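Local coordinates for ARO (armadillo repeats only protein) (Plasmodium falciparum Santa Lucia, PDB 5EWP) that probably helps to position and attach rhoptries at the apical pole of the parasite, its armadillo-repeat fold offering a surface for partner proteins, at residues D15-F19 with I58-S62. Residues are numbered along the deposited sequence; the frame is centred on the assembly and turned at random.
Sequences DILRF and IGALS
Asp15 meets Ile58 mainly through its backbone, the carbonyl O lying 4.0 Å from Ile58 CG2. Its carboxylate is engaged elsewhere: OD2 is hydrogen-bonded to Ser37 OG, while OD1 forms a salt bridge with Arg18 one turn on, at 3.5 Å from NH1. Ile16 brings its CG1 branch to within 4.2 Å of Ile58 CG1, the two side chains crossing at about a right angle.

Phe19 makes the largest single contribution, followed by Ile58. With CG anti to the backbone N (chi1 -179°), its ring reaches toward helix 58-70. Ile58 packs at its root, CD1 lying 4.0 Å from Phe19 CB. Farther out, Leu61 CD2 sits over one face in a CH-pi contact, 3.8 Å from the ring centroid and displaced toward the rim near CZ. Ser62 OG approaches the ring edge, 3.4 Å from Phe19 CD1. This hydroxyl donates to Ile58 O at 2.8 Å, and Ser62 N reaches the same oxygen from the opposite face of the carbonyl plane, so the buried hydroxyl is satisfied within its own helix.

The segments run nearly parallel, 14° apart, with their axes separated by 10.9 Å. This is plain helix packing at the N-terminal end of the armadillo-type alpha-solenoid, joining helix 14-25 to the start of helix 58-70. Helix 28-34 lies against both through Phe31, which meets the Phe19 ring and touches Ser62, while helix 100-113 contacts Ala60.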
# COMPACT_ATOMS: atom_id res chain seq x y z
N ASP A 15 -17.50 20.26 11.92
CA ASP A 15 -16.64 19.40 11.10
C ASP A 15 -17.29 19.12 9.74
O ASP A 15 -16.60 19.02 8.72
CB ASP A 15 -16.32 18.09 11.82
CG ASP A 15 -15.35 18.29 12.96
OD1 ASP A 15 -14.90 19.43 13.15
OD2 ASP A 15 -15.00 17.30 13.64
N ILE A 16 -18.61 18.99 9.73
CA ILE A 16 -19.32 18.78 8.48
C ILE A 16 -19.24 20.03 7.61
O ILE A 16 -19.04 19.94 6.40
CB ILE A 16 -20.80 18.39 8.72
CG1 ILE A 16 -20.87 16.98 9.31
CG2 ILE A 16 -21.60 18.47 7.42
CD1 ILE A 16 -22.28 16.50 9.60
N LEU A 17 -19.37 21.20 8.23
CA LEU A 17 -19.25 22.43 7.47
C LEU A 17 -17.83 22.61 6.94
O LEU A 17 -17.65 23.02 5.79
CB LEU A 17 -19.65 23.62 8.33
CG LEU A 17 -21.14 23.56 8.66
CD1 LEU A 17 -21.52 24.76 9.44
CD2 LEU A 17 -21.95 23.50 7.38
N ARG A 18 -16.84 22.31 7.78
CA ARG A 18 -15.44 22.39 7.38
C ARG A 18 -15.17 21.45 6.23
O ARG A 18 -14.49 21.81 5.28
CB ARG A 18 -14.52 22.07 8.57
CG ARG A 18 -14.41 23.21 9.56
CD ARG A 18 -13.62 22.82 10.81
NE ARG A 18 -12.24 22.41 10.51
CZ ARG A 18 -11.50 21.66 11.31
NH1 ARG A 18 -11.98 21.23 12.47
NH2 ARG A 18 -10.26 21.34 10.96
N PHE A 19 -15.72 20.24 6.30
CA PHE A 19 -15.57 19.28 5.21
C PHE A 19 -16.16 19.81 3.90
O PHE A 19 -15.52 19.73 2.85
CB PHE A 19 -16.21 17.93 5.54
CG PHE A 19 -16.05 16.92 4.44
CD1 PHE A 19 -14.92 16.11 4.38
CD2 PHE A 19 -16.99 16.84 3.41
CE1 PHE A 19 -14.74 15.20 3.34
CE2 PHE A 19 -16.82 15.95 2.37
CZ PHE A 19 -15.68 15.13 2.33
N ILE A 58 -16.33 11.83 9.35
CA ILE A 58 -15.71 12.88 8.55
C ILE A 58 -14.20 12.62 8.42
O ILE A 58 -13.60 12.90 7.37
CB ILE A 58 -15.98 14.27 9.17
CG1 ILE A 58 -17.44 14.65 8.95
CG2 ILE A 58 -15.08 15.33 8.58
CD1 ILE A 58 -17.79 14.86 7.49
N GLY A 59 -13.60 12.07 9.47
CA GLY A 59 -12.18 11.74 9.44
C GLY A 59 -11.81 10.78 8.32
O GLY A 59 -10.90 11.04 7.53
N ALA A 60 -12.52 9.66 8.24
CA ALA A 60 -12.25 8.71 7.17
C ALA A 60 -12.62 9.27 5.80
O ALA A 60 -11.98 8.97 4.79
CB ALA A 60 -12.98 7.41 7.43
N LEU A 61 -13.67 10.08 5.75
CA LEU A 61 -14.10 10.68 4.50
C LEU A 61 -13.06 11.67 3.96
O LEU A 61 -12.83 11.78 2.75
CB LEU A 61 -15.43 11.38 4.70
CG LEU A 61 -16.13 11.87 3.43
CD1 LEU A 61 -16.43 10.73 2.48
CD2 LEU A 61 -17.40 12.60 3.85
N SER A 62 -12.43 12.39 4.88
CA SER A 62 -11.41 13.37 4.53
C SER A 62 -10.17 12.65 4.00
O SER A 62 -9.59 13.07 3.00
CB SER A 62 -11.06 14.23 5.74
OG SER A 62 -12.18 15.02 6.14